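PDB 3P2H: AHL synthase from Burkholderia glumae, which probably makes N-acyl-homoserine lactone quorum-sensing signals from S-adenosyl-L-methionine and fatty acyl groups delivered on acyl carrier protein. Local coordinates for residues T143-E148 against A158-A163; H85-E90 against Q138-T143; V5-R10 against V128-R133; G66-L71 against R121-A126. The protein carries 3 engineered substitutions. All coordinates share one frame; numbering follows the deposited sequence.

Overall arrangement
All four contacts reach one mixed sheet. Contacts 1 and 2 lie side by side, with centres 9 Å apart, and share Thr143 on strand 138-144; both touch the inhibitor NOO, and Val142 of contact 2 also meets 5'-deoxy-5'-methylthioadenosine. The main chains join as well, in a probable hydrogen bond between Ala161 O and Ala88 N (3.0 Å). Contacts 3 and 4 hold helix 120-133 against the sheet, their centres 10 Å apart, and meet where Cys130 SG packs on Leu70 CD1 at 4.0 Å. Leu139 links the two groups, touching Ala131 of contact 3 and Leu70 of contact 4. Contact 3 is the more remote from the ligand, with the side chain of Cys130 about 13 Å from NOO.

Contact 1. Residues T143-E148 against A158-A163; sequences TFCSME and AHRAGA. Engineered in segment 143-148: Met147 (natural residue Ile). With NOO (N-(3-oxocyclohex-1-en-1-yl)octanamide), chain C.
The guanidinium of Arg160 lines up side-on with the carboxylate of Glu148, the two planes only 8° apart. This salt bridge ties the start of helix 145-154 to strand 157-160 in the strand-helix-strand part of what is, by clan, an acetyltransferase-like fold. Arg160 NE donates to Glu148 OE2 and Arg160 NH2 to Glu148 OE1, both at 2.9 Å, and both oxygens use their syn lone pairs. The bonds are nearly straight, 172° at NE and 170° at NH2, so the two-point grip fixes how the carboxylate is turned. Glu148 reaches across because its chain is stretched, with CG anti to the backbone N, and it meets the extended Arg160 chain at roughly a right angle. Glu148 OE2 has a long, weak ion pair with Arg152 as well.

Next to this bridge the chain passes from strand to helix at Phe144, the N-cap residue, and here the inhibitor binds. One face of the Phe144 ring is covered by the cyclohexenone of NOO, whose C3 stands 4.0 Å above the ring plane, over its centre. The engineered Met147 brings CE to 3.7 Å from NOO C2. Further along the inhibitor, Thr143 meets the octanoyl chain: its CG2 lies 3.4 Å from both C12 and C14 of NOO.

Contact 2. Residues H85-E90 against Q138-T143; sequences HLLADE and QLIGVT. With NOO (N-(3-oxocyclohex-1-en-1-yl)octanamide), chain C.
With CG of Leu86 swung away from its carbonyl carbon (chi1 -71°) and the chain continuing extended through chi2 (-171°), CD1 is carried to the side chain of Val142. Leu87 has nearly the same torsions but uses its other branch, CD2, to meet Ile140, whose CG1 branch, anti to the backbone N, extends toward it. Two apolar pairs result. Leu86 CD1 sits 3.8 Å from Val142 CG2 and 4.0 Å from Val142 CG1, so a single methyl rests against both branches of the valine, the two side chains crossing at about a right angle. The second pair, Leu87 CD2 and Ile140 CD1, is looser at 4.1 Å and meets methyl to methyl at a slant.

The loop 85-90, which follows helix 78-81, thereby packs on strand 138-144 of the acetyltransferase-like sheet, a strand that runs parallel to 97-105 on one side and antiparallel to 170-178 on the other. Leu79 of helix 78-81 touches Leu87, Ile140 and Val142, extending the apolar cluster.

The backbone of the same strand borders the octanoyl tail of NOO. Val142 O approaches C11 of the inhibitor at 3.1 Å. The terminal carbon C15 reaches the main chain, 3.6 Å from both Ile140 C and Gly141 N, and Gly141 has no side chain to stand between strand and tail. Leu139 flanks this end too, its CB 4.1 Å from C15. Val142 also touches 5'-deoxy-5'-methylthioadenosine.

Contact 3. Residues V5-R10 against V128-R133; sequences VHEAGR and VECAAR
The carboxylate of Glu7 is the flat group that meets the helix: it approaches the thiol of Cys130 through OE2, 3.5 Å from SG, while OE1 stays farther off at 4.2 Å. The other flat group, the guanidinium of Arg133, has the CG of Glu129 on one face, 3.5 Å above the plane and offset toward its rim. Arg133 NH2 and Glu129 OE1 form a salt bridge at 3.1 Å, but the carboxylate oxygen stands off the guanidinium plane, making this an electrostatic pairing without a directed hydrogen bond. Glu7 and Arg133 themselves do not pair; their nearest charged atoms, OE1 and NH1, are 6.2 Å apart. The stronger polar partner of Glu7 is Arg134, just past the helical segment, which makes a salt bridge with OE2 and should help keep the carboxylate beside the thiol.

Here the end of strand 2-6, at the margin of the mixed sheet, meets the later turns of helix 120-133, a helix packed on the sheet in this acetyltransferase-like fold. Cys130 is the helix residue that touches both Val5 of the strand and Glu7 of the loop that follows. Its SG lies anti to the backbone N (chi1 172°), which directs the sulfur toward segment 5-10. There Val5 presents CG1, 3.8 Å from SG and 4.1 Å from CB of Cys130. The sulfur thus touches an apolar methyl and a carboxylate oxygen that approach it roughly at right angles. Val53 of the adjoining strand 53-58 touches Val5, Glu7 and Cys130 alike, and His6 is bound to that strand through the backbone of Tyr54.

Contact 4. Residues G66-L71 against R121-A126; sequences GCARLL and RPMLAA
A 2.8 Å backbone bond from Ala125 N to Arg121 O braces the helical turn that carries Met123 to Gly66, Cys67 and Ala68 of the strand. Met123 accounts for nearly all of the contact. With CG beside the backbone N, its chain bends at chi2 (-59°) and chi3 (-54°), curling the thioether over the strand's main chain instead of extending past it. The methyl CE comes to rest on the backbone of Cys67, 3.5 Å from both N and C, with Gly66 C at 3.7 Å. The sulfur lies farther back along the strand, SD being 3.9 Å from Gly66 C. Without a side chain, Gly66 lets the thioether settle directly on the peptide. Ala68, whose CB points toward the helix, adds a small apolar touch from CB to CE at 4.1 Å.

This is helix-on-sheet packing in the core of the acetyltransferase-like fold. The axes of the two short segments run 27° from parallel and approach to 8.9 Å, a close fit suited to the small residues Gly66 and Ala68. Cys67 points away from helix 120-133 and touches helix 13-30, so strand 64-72 is packed between the two helices. Within the sheet it is flanked by strands 53-58 and 97-105, both antiparallel to it, and Val55 of strand 53-58 touches Met123, Ala68 and Ala126.

Contact 1. Residues T143-E148 against A158-A163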
loop_
_atom_site.group_PDB
_atom_site.type_symbol
_atom_site.label_atom_id
_atom_site.label_comp_id
_atom_site.label_asym_id
_atom_site.label_seq_id
_atom_site.Cartn_x
_atom_site.Cartn_y
_atom_site.Cartn_z
ATOM N N THR A 143 4.797 6.939 -3.000
ATOM C CA THR A 143 3.444 7.447 -2.846
ATOM C C THR A 143 3.256 8.744 -3.609
ATOM O O THR A 143 4.173 9.560 -3.693
ATOM C CB THR A 143 3.124 7.721 -1.362
ATOM O OG1 THR A 143 3.330 9.109 -1.073
ATOM C CG2 THR A 143 4.044 6.919 -0.472
ATOM N N PHE A 144 2.067 8.923 -4.174
ATOM C CA PHE A 144 1.754 10.152 -4.887
ATOM C C PHE A 144 1.853 11.233 -3.809
ATOM O O PHE A 144 1.493 10.987 -2.659
ATOM C CB PHE A 144 0.325 10.097 -5.428
ATOM C CG PHE A 144 0.125 9.112 -6.547
ATOM C CD1 PHE A 144 1.036 8.086 -6.774
ATOM C CD2 PHE A 144 -1.004 9.192 -7.358
ATOM C CE1 PHE A 144 0.823 7.152 -7.795
ATOM C CE2 PHE A 144 -1.224 8.268 -8.374
ATOM C CZ PHE A 144 -0.314 7.248 -8.594
ATOM N N CYS A 145 2.350 12.413 -4.155
ATOM C CA CYS A 145 2.455 13.457 -3.146
ATOM C C CYS A 145 1.073 13.837 -2.621
ATOM O O CYS A 145 0.929 14.225 -1.470
ATOM C CB CYS A 145 3.181 14.678 -3.709
ATOM S SG CYS A 145 4.960 14.407 -3.880
ATOM N N SER A 146 0.050 13.709 -3.457
ATOM C CA SER A 146 -1.301 14.039 -3.019
ATOM C C SER A 146 -1.721 13.089 -1.897
ATOM O O SER A 146 -2.431 13.479 -0.971
ATOM C CB SER A 146 -2.278 13.941 -4.191
ATOM O OG SER A 146 -2.243 12.657 -4.775
ATOM N N MET A 147 -1.275 11.840 -1.990
ATOM C CA MET A 147 -1.581 10.834 -0.976
ATOM C C MET A 147 -0.740 11.142 0.262
ATOM O O MET A 147 -1.190 10.973 1.391
ATOM C CB MET A 147 -1.250 9.435 -1.506
ATOM C CG MET A 147 -1.552 8.302 -0.537
ATOM S SD MET A 147 -3.273 8.266 0.004
ATOM C CE MET A 147 -4.030 7.455 -1.370
ATOM N N GLU A 148 0.487 11.602 0.031
ATOM C CA GLU A 148 1.392 11.965 1.120
ATOM C C GLU A 148 0.741 13.053 1.963
ATOM O O GLU A 148 0.857 13.057 3.186
ATOM C CB GLU A 148 2.717 12.503 0.568
ATOM C CG GLU A 148 3.646 13.060 1.650
ATOM C CD GLU A 148 4.859 13.773 1.081
ATOM O OE1 GLU A 148 4.677 14.671 0.232
ATOM O OE2 GLU A 148 5.993 13.443 1.488
ATOM N N ALA A 158 4.650 10.409 8.916
ATOM C CA ALA A 158 5.203 10.124 7.609
ATOM C C ALA A 158 6.345 11.097 7.329
ATOM O O ALA A 158 6.281 12.270 7.705
ATOM C CB ALA A 158 4.122 10.268 6.549
ATOM N N HIS A 159 7.394 10.602 6.686
ATOM C CA HIS A 159 8.533 11.433 6.322
ATOM C C HIS A 159 9.167 10.875 5.055
ATOM O O HIS A 159 9.083 9.681 4.774
ATOM C CB HIS A 159 9.558 11.542 7.470
ATOM C CG HIS A 159 10.042 10.230 8.002
ATOM N ND1 HIS A 159 9.302 9.458 8.871
ATOM C CD2 HIS A 159 11.204 9.562 7.802
ATOM C CE1 HIS A 159 9.988 8.374 9.186
ATOM N NE2 HIS A 159 11.144 8.412 8.550
ATOM N N ARG A 160 9.799 11.751 4.290
ATOM C CA ARG A 160 10.394 11.361 3.023
ATOM C C ARG A 160 11.664 10.520 3.072
ATOM O O ARG A 160 12.540 10.729 3.917
ATOM C CB ARG A 160 10.620 12.618 2.181
ATOM C CG ARG A 160 9.313 13.300 1.833
ATOM C CD ARG A 160 9.494 14.542 0.986
ATOM N NE ARG A 160 8.199 15.046 0.538
ATOM C CZ ARG A 160 8.031 16.122 -0.222
ATOM N NH1 ARG A 160 9.081 16.825 -0.625
ATOM N NH2 ARG A 160 6.810 16.488 -0.581
ATOM N N ALA A 161 11.742 9.557 2.157
ATOM C CA ALA A 161 12.900 8.671 2.042
ATOM C C ALA A 161 13.731 9.110 0.837
ATOM O O ALA A 161 14.802 8.565 0.576
ATOM C CB ALA A 161 12.445 7.222 1.862
ATOM N N GLY A 162 13.219 10.104 0.113
ATOM C CA GLY A 162 13.904 10.632 -1.059
ATOM C C GLY A 162 13.265 11.929 -1.535
ATOM O O GLY A 162 12.228 12.344 -1.017
ATOM N N ALA A 163 13.878 12.575 -2.522
ATOM C CA ALA A 163 13.346 13.825 -3.051
ATOM C C ALA A 163 12.199 13.518 -4.004
ATOM O O ALA A 163 12.210 12.496 -4.681
ATOM C CB ALA A 163 14.453 14.601 -3.788
HETATM C C1 NOO C . -3.516 7.247 -5.147
HETATM O O1 NOO C . -3.749 8.440 -4.980
HETATM C C2 NOO C . -2.329 6.548 -4.496
HETATM C C3 NOO C . -1.687 5.456 -5.095
HETATM C C4 NOO C . -2.355 4.834 -6.339
HETATM C C5 NOO C . -3.929 4.963 -6.378
HETATM C C6 NOO C . -4.441 6.407 -6.083
HETATM N N7 NOO C . -0.431 4.864 -4.646
HETATM C C8 NOO C . 0.043 3.539 -4.457
HETATM O O8 NOO C . -0.014 2.651 -5.301
HETATM C C9 NOO C . 0.690 3.144 -3.110
HETATM C C10 NOO C . 1.085 4.238 -2.085
HETATM C C11 NOO C . 2.283 3.740 -1.231
HETATM C C12 NOO C . 2.175 4.160 0.246
HETATM C C13 NOO C . 3.442 3.757 1.032
HETATM C C14 NOO C . 3.741 4.748 2.173
HETATM C C15 NOO C . 4.849 4.230 3.094
#

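Contact 2. Residues H85-E90 against Q138-T143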
loop_
_atom_site.group_PDB
_atom_site.type_symbol
_atom_site.label_atom_id
_atom_site.label_comp_id
_atom_site.label_asym_id
_atom_site.label_seq_id
_atom_site.Cartn_x
_atom_site.Cartn_y
_atom_site.Cartn_z
ATOM N N HIS A 85 16.348 4.369 -7.557
ATOM C CA HIS A 85 16.917 5.701 -7.729
ATOM C C HIS A 85 16.087 6.799 -7.067
ATOM O O HIS A 85 16.504 7.956 -7.016
ATOM C CB HIS A 85 17.095 6.004 -9.224
ATOM C CG HIS A 85 15.851 5.806 -10.035
ATOM N ND1 HIS A 85 14.775 6.668 -9.979
ATOM C CD2 HIS A 85 15.503 4.830 -10.909
ATOM C CE1 HIS A 85 13.820 6.231 -10.781
ATOM N NE2 HIS A 85 14.236 5.117 -11.357
ATOM N N LEU A 86 14.916 6.441 -6.554
ATOM C CA LEU A 86 14.070 7.426 -5.894
ATOM C C LEU A 86 14.512 7.604 -4.456
ATOM O O LEU A 86 14.086 8.536 -3.783
ATOM C CB LEU A 86 12.601 6.992 -5.911
ATOM C CG LEU A 86 11.842 7.017 -7.241
ATOM C CD1 LEU A 86 10.365 6.753 -6.968
ATOM C CD2 LEU A 86 12.013 8.353 -7.921
ATOM N N LEU A 87 15.379 6.706 -3.999
ATOM C CA LEU A 87 15.864 6.726 -2.628
ATOM C C LEU A 87 17.121 7.534 -2.383
ATOM O O LEU A 87 18.035 7.569 -3.212
ATOM C CB LEU A 87 16.104 5.300 -2.141
ATOM C CG LEU A 87 14.862 4.443 -1.910
ATOM C CD1 LEU A 87 15.299 3.029 -1.566
ATOM C CD2 LEU A 87 14.015 5.038 -0.791
ATOM N N ALA A 88 17.158 8.180 -1.221
ATOM C CA ALA A 88 18.308 8.973 -0.829
ATOM C C ALA A 88 19.410 7.971 -0.529
ATOM O O ALA A 88 20.567 8.173 -0.896
ATOM C CB ALA A 88 17.981 9.788 0.411
ATOM N N ASP A 89 19.024 6.877 0.124
ATOM C CA ASP A 89 19.954 5.816 0.496
ATOM C C ASP A 89 19.588 4.486 -0.161
ATOM O O ASP A 89 18.596 4.389 -0.879
ATOM C CB ASP A 89 19.956 5.650 2.013
ATOM C CG ASP A 89 20.251 6.948 2.734
ATOM O OD1 ASP A 89 21.278 7.579 2.416
ATOM O OD2 ASP A 89 19.460 7.334 3.617
ATOM N N GLU A 90 20.391 3.458 0.089
ATOM C CA GLU A 90 20.121 2.143 -0.482
ATOM C C GLU A 90 18.833 1.555 0.113
ATOM O O GLU A 90 18.498 1.819 1.270
ATOM C CB GLU A 90 21.299 1.206 -0.213
ATOM C CG GLU A 90 21.050 -0.236 -0.640
ATOM C CD GLU A 90 22.279 -1.105 -0.474
ATOM O OE1 GLU A 90 22.949 -0.990 0.580
ATOM O OE2 GLU A 90 22.565 -1.908 -1.393
ATOM N N GLN A 138 8.335 0.112 10.620
ATOM C CA GLN A 138 8.201 1.157 9.609
ATOM C C GLN A 138 7.655 0.599 8.302
ATOM O O GLN A 138 7.811 -0.588 7.998
ATOM C CB GLN A 138 9.550 1.800 9.292
ATOM C CG GLN A 138 10.154 2.672 10.364
ATOM C CD GLN A 138 11.523 3.170 9.947
ATOM O OE1 GLN A 138 12.438 2.380 9.742
ATOM N NE2 GLN A 138 11.664 4.477 9.805
ATOM N N LEU A 139 7.006 1.475 7.542
ATOM C CA LEU A 139 6.495 1.132 6.228
ATOM C C LEU A 139 7.230 2.071 5.278
ATOM O O LEU A 139 7.579 3.197 5.650
ATOM C CB LEU A 139 4.993 1.394 6.116
ATOM C CG LEU A 139 4.034 0.550 6.946
ATOM C CD1 LEU A 139 2.619 0.984 6.630
ATOM C CD2 LEU A 139 4.221 -0.922 6.640
ATOM N N ILE A 140 7.479 1.600 4.063
ATOM C CA ILE A 140 8.147 2.408 3.056
ATOM C C ILE A 140 7.472 2.150 1.718
ATOM O O ILE A 140 6.924 1.074 1.494
ATOM C CB ILE A 140 9.657 2.073 2.973
ATOM C CG1 ILE A 140 10.369 3.117 2.106
ATOM C CG2 ILE A 140 9.860 0.671 2.414
ATOM C CD1 ILE A 140 11.876 3.017 2.134
ATOM N N GLY A 141 7.487 3.142 0.835
ATOM C CA GLY A 141 6.859 2.957 -0.459
ATOM C C GLY A 141 6.713 4.234 -1.261
ATOM O O GLY A 141 6.711 5.337 -0.712
ATOM N N VAL A 142 6.597 4.082 -2.573
ATOM C CA VAL A 142 6.439 5.229 -3.445
ATOM C C VAL A 142 4.996 5.673 -3.331
ATOM O O VAL A 142 4.071 4.880 -3.536
ATOM C CB VAL A 142 6.749 4.870 -4.910
ATOM C CG1 VAL A 142 6.551 6.081 -5.793
ATOM C CG2 VAL A 142 8.162 4.351 -5.022
ATOM N N THR A 143 4.797 6.939 -3.000
ATOM C CA THR A 143 3.444 7.447 -2.846
ATOM C C THR A 143 3.256 8.744 -3.609
ATOM O O THR A 143 4.173 9.560 -3.693
ATOM C CB THR A 143 3.124 7.721 -1.362
ATOM O OG1 THR A 143 3.330 9.109 -1.073
ATOM C CG2 THR A 143 4.044 6.919 -0.472
HETATM C C1 NOO C . -3.516 7.247 -5.147
HETATM O O1 NOO C . -3.749 8.440 -4.980
HETATM C C2 NOO C . -2.329 6.548 -4.496
HETATM C C3 NOO C . -1.687 5.456 -5.095
HETATM C C4 NOO C . -2.355 4.834 -6.339
HETATM C C5 NOO C . -3.929 4.963 -6.378
HETATM C C6 NOO C . -4.441 6.407 -6.083
HETATM N N7 NOO C . -0.431 4.864 -4.646
HETATM C C8 NOO C . 0.043 3.539 -4.457
HETATM O O8 NOO C . -0.014 2.651 -5.301
HETATM C C9 NOO C . 0.690 3.144 -3.110
HETATM C C10 NOO C . 1.085 4.238 -2.085
HETATM C C11 NOO C . 2.283 3.740 -1.231
HETATM C C12 NOO C . 2.175 4.160 0.246
HETATM C C13 NOO C . 3.442 3.757 1.032
HETATM C C14 NOO C . 3.741 4.748 2.173
HETATM C C15 NOO C . 4.849 4.230 3.094
#

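Contact 3. Residues V5-R10 against V128-R133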
loop_
_atom_site.group_PDB
_atom_site.type_symbol
_atom_site.label_atom_id
_atom_site.label_comp_id
_atom_site.label_asym_id
_atom_site.label_seq_id
_atom_site.Cartn_x
_atom_site.Cartn_y
_atom_site.Cartn_z
ATOM N N VAL A 5 -8.170 -8.124 5.775
ATOM C CA VAL A 5 -6.764 -8.424 5.541
ATOM C C VAL A 5 -6.586 -9.908 5.213
ATOM O O VAL A 5 -6.977 -10.784 5.988
ATOM C CB VAL A 5 -5.909 -8.072 6.772
ATOM C CG1 VAL A 5 -4.449 -8.347 6.487
ATOM C CG2 VAL A 5 -6.108 -6.610 7.134
ATOM N N HIS A 6 -5.991 -10.172 4.056
ATOM C CA HIS A 6 -5.750 -11.531 3.592
ATOM C C HIS A 6 -4.255 -11.828 3.690
ATOM O O HIS A 6 -3.457 -11.260 2.946
ATOM C CB HIS A 6 -6.214 -11.669 2.140
ATOM C CG HIS A 6 -7.670 -11.376 1.936
ATOM N ND1 HIS A 6 -8.642 -12.355 1.977
ATOM C CD2 HIS A 6 -8.324 -10.210 1.713
ATOM C CE1 HIS A 6 -9.828 -11.805 1.787
ATOM N NE2 HIS A 6 -9.663 -10.504 1.624
ATOM N N GLU A 7 -3.881 -12.706 4.618
ATOM C CA GLU A 7 -2.478 -13.072 4.813
ATOM C C GLU A 7 -2.307 -14.577 5.016
ATOM O O GLU A 7 -1.460 -15.010 5.798
ATOM C CB GLU A 7 -1.895 -12.305 6.013
ATOM C CG GLU A 7 -2.777 -12.318 7.241
ATOM C CD GLU A 7 -2.323 -11.353 8.335
ATOM O OE1 GLU A 7 -3.190 -10.906 9.110
ATOM O OE2 GLU A 7 -1.114 -11.050 8.439
ATOM N N ALA A 8 -3.098 -15.367 4.290
ATOM C CA ALA A 8 -3.061 -16.821 4.403
ATOM C C ALA A 8 -2.460 -17.528 3.189
ATOM O O ALA A 8 -2.867 -18.639 2.851
ATOM C CB ALA A 8 -4.473 -17.350 4.657
ATOM N N GLY A 9 -1.494 -16.897 2.535
ATOM C CA GLY A 9 -0.896 -17.516 1.367
ATOM C C GLY A 9 -1.689 -17.172 0.122
ATOM O O GLY A 9 -2.367 -16.146 0.081
ATOM N N ARG A 10 -1.624 -18.032 -0.891
ATOM C CA ARG A 10 -2.335 -17.781 -2.139
ATOM C C ARG A 10 -3.811 -17.402 -1.929
ATOM O O ARG A 10 -4.572 -18.115 -1.265
ATOM C CB ARG A 10 -2.231 -19.008 -3.047
ATOM C CG ARG A 10 -2.790 -18.804 -4.449
ATOM C CD ARG A 10 -2.525 -20.034 -5.304
ATOM N NE ARG A 10 -1.102 -20.356 -5.312
ATOM C CZ ARG A 10 -0.580 -21.435 -5.880
ATOM N NH1 ARG A 10 -1.365 -22.314 -6.495
ATOM N NH2 ARG A 10 0.729 -21.636 -5.834
ATOM N N VAL A 128 -1.276 -0.765 8.536
ATOM C CA VAL A 128 -0.350 -0.556 9.644
ATOM C C VAL A 128 -0.484 -1.642 10.709
ATOM O O VAL A 128 0.503 -2.252 11.109
ATOM C CB VAL A 128 -0.571 0.827 10.296
ATOM C CG1 VAL A 128 0.247 0.944 11.585
ATOM C CG2 VAL A 128 -0.163 1.925 9.310
ATOM N N GLU A 129 -1.713 -1.880 11.148
ATOM C CA GLU A 129 -2.005 -2.885 12.161
ATOM C C GLU A 129 -1.410 -4.232 11.763
ATOM O O GLU A 129 -0.690 -4.865 12.541
ATOM C CB GLU A 129 -3.517 -3.011 12.318
ATOM C CG GLU A 129 -3.970 -3.755 13.549
ATOM C CD GLU A 129 -5.467 -3.660 13.731
ATOM O OE1 GLU A 129 -5.908 -3.433 14.880
ATOM O OE2 GLU A 129 -6.206 -3.813 12.726
ATOM N N CYS A 130 -1.707 -4.661 10.541
ATOM C CA CYS A 130 -1.198 -5.930 10.038
ATOM C C CYS A 130 0.331 -5.976 10.041
ATOM O O CYS A 130 0.932 -6.891 10.605
ATOM C CB CYS A 130 -1.710 -6.175 8.619
ATOM S SG CYS A 130 -0.947 -7.609 7.824
ATOM N N ALA A 131 0.955 -4.980 9.421
ATOM C CA ALA A 131 2.411 -4.919 9.343
ATOM C C ALA A 131 3.054 -4.937 10.720
ATOM O O ALA A 131 4.065 -5.608 10.933
ATOM C CB ALA A 131 2.839 -3.664 8.585
ATOM N N ALA A 132 2.468 -4.194 11.652
ATOM C CA ALA A 132 2.996 -4.125 13.007
ATOM C C ALA A 132 2.956 -5.502 13.663
ATOM O O ALA A 132 3.941 -5.940 14.262
ATOM C CB ALA A 132 2.196 -3.122 13.828
ATOM N N ARG A 133 1.819 -6.183 13.544
ATOM C CA ARG A 133 1.661 -7.512 14.122
ATOM C C ARG A 133 2.654 -8.506 13.537
ATOM O O ARG A 133 2.926 -9.545 14.135
ATOM C CB ARG A 133 0.230 -8.018 13.907
ATOM C CG ARG A 133 -0.803 -7.224 14.686
ATOM C CD ARG A 133 -2.216 -7.700 14.404
ATOM N NE ARG A 133 -3.197 -6.957 15.189
ATOM C CZ ARG A 133 -4.517 -7.078 15.057
ATOM N NH1 ARG A 133 -5.032 -7.913 14.160
ATOM N NH2 ARG A 133 -5.325 -6.371 15.832
#

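Contact 4. Residues G66-L71 against R121-A126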
loop_
_atom_site.group_PDB
_atom_site.type_symbol
_atom_site.label_atom_id
_atom_site.label_comp_id
_atom_site.label_asym_id
_atom_site.label_seq_id
_atom_site.Cartn_x
_atom_site.Cartn_y
_atom_site.Cartn_z
ATOM N N GLY A 66 -11.431 -0.249 -1.934
ATOM C CA GLY A 66 -10.101 0.101 -1.481
ATOM C C GLY A 66 -9.173 -1.099 -1.458
ATOM O O GLY A 66 -9.624 -2.228 -1.278
ATOM N N CYS A 67 -7.880 -0.862 -1.652
ATOM C CA CYS A 67 -6.914 -1.950 -1.637
ATOM C C CYS A 67 -5.534 -1.494 -1.187
ATOM O O CYS A 67 -5.236 -0.300 -1.156
ATOM C CB CYS A 67 -6.802 -2.601 -3.023
ATOM S SG CYS A 67 -6.072 -1.573 -4.334
ATOM N N ALA A 68 -4.702 -2.463 -0.832
ATOM C CA ALA A 68 -3.339 -2.197 -0.409
ATOM C C ALA A 68 -2.554 -3.495 -0.489
ATOM O O ALA A 68 -3.114 -4.583 -0.351
ATOM C CB ALA A 68 -3.311 -1.650 1.008
ATOM N N ARG A 69 -1.259 -3.366 -0.732
ATOM C CA ARG A 69 -0.378 -4.516 -0.842
ATOM C C ARG A 69 0.764 -4.336 0.146
ATOM O O ARG A 69 1.342 -3.257 0.233
ATOM C CB ARG A 69 0.168 -4.613 -2.272
ATOM C CG ARG A 69 1.107 -5.772 -2.500
ATOM C CD ARG A 69 1.287 -6.062 -3.980
ATOM N NE ARG A 69 2.132 -5.083 -4.657
ATOM C CZ ARG A 69 2.425 -5.129 -5.951
ATOM N NH1 ARG A 69 1.931 -6.101 -6.704
ATOM N NH2 ARG A 69 3.231 -4.225 -6.486
ATOM N N LEU A 70 1.068 -5.390 0.895
ATOM C CA LEU A 70 2.149 -5.352 1.875
ATOM C C LEU A 70 3.180 -6.431 1.566
ATOM O O LEU A 70 2.830 -7.591 1.344
ATOM C CB LEU A 70 1.596 -5.555 3.290
ATOM C CG LEU A 70 0.816 -4.367 3.870
ATOM C CD1 LEU A 70 0.142 -4.770 5.167
ATOM C CD2 LEU A 70 1.767 -3.214 4.105
ATOM N N LEU A 71 4.449 -6.036 1.547
ATOM C CA LEU A 71 5.549 -6.956 1.273
ATOM C C LEU A 71 6.689 -6.725 2.248
ATOM O O LEU A 71 6.974 -5.592 2.612
ATOM C CB LEU A 71 6.084 -6.746 -0.146
ATOM C CG LEU A 71 5.198 -7.092 -1.342
ATOM C CD1 LEU A 71 5.845 -6.544 -2.612
ATOM C CD2 LEU A 71 5.008 -8.604 -1.424
ATOM N N ARG A 121 -8.033 6.671 5.581
ATOM C CA ARG A 121 -7.720 6.322 6.961
ATOM C C ARG A 121 -7.927 4.859 7.354
ATOM O O ARG A 121 -6.997 4.216 7.841
ATOM C CB ARG A 121 -8.479 7.229 7.932
ATOM C CG ARG A 121 -7.815 7.293 9.302
ATOM C CD ARG A 121 -8.476 8.315 10.214
ATOM N NE ARG A 121 -9.615 7.742 10.913
ATOM C CZ ARG A 121 -9.553 7.197 12.127
ATOM N NH1 ARG A 121 -8.405 7.155 12.794
ATOM N NH2 ARG A 121 -10.639 6.669 12.666
ATOM N N PRO A 122 -9.138 4.313 7.154
ATOM C CA PRO A 122 -9.363 2.910 7.526
ATOM C C PRO A 122 -8.454 1.938 6.773
ATOM O O PRO A 122 -7.976 0.955 7.343
ATOM C CB PRO A 122 -10.849 2.702 7.227
ATOM C CG PRO A 122 -11.125 3.697 6.121
ATOM C CD PRO A 122 -10.349 4.908 6.561
ATOM N N MET A 123 -8.203 2.226 5.499
ATOM C CA MET A 123 -7.333 1.378 4.696
ATOM C C MET A 123 -5.919 1.400 5.274
ATOM O O MET A 123 -5.270 0.366 5.394
ATOM C CB MET A 123 -7.313 1.856 3.241
ATOM C CG MET A 123 -8.555 1.493 2.439
ATOM S SD MET A 123 -8.856 -0.295 2.363
ATOM C CE MET A 123 -7.282 -0.874 1.749
ATOM N N LEU A 124 -5.448 2.586 5.636
ATOM C CA LEU A 124 -4.116 2.723 6.202
ATOM C C LEU A 124 -4.033 2.035 7.561
ATOM O O LEU A 124 -3.061 1.333 7.853
ATOM C CB LEU A 124 -3.755 4.203 6.350
ATOM C CG LEU A 124 -2.314 4.523 6.760
ATOM C CD1 LEU A 124 -1.329 3.865 5.795
ATOM C CD2 LEU A 124 -2.123 6.035 6.765
ATOM N N ALA A 125 -5.055 2.232 8.389
ATOM C CA ALA A 125 -5.081 1.627 9.719
ATOM C C ALA A 125 -4.930 0.112 9.651
ATOM O O ALA A 125 -4.177 -0.480 10.423
ATOM C CB ALA A 125 -6.372 1.986 10.431
ATOM N N ALA A 126 -5.652 -0.510 8.724
ATOM C CA ALA A 126 -5.601 -1.961 8.555
ATOM C C ALA A 126 -4.197 -2.398 8.156
ATOM O O ALA A 126 -3.647 -3.341 8.718
ATOM C CB ALA A 126 -6.608 -2.402 7.492
#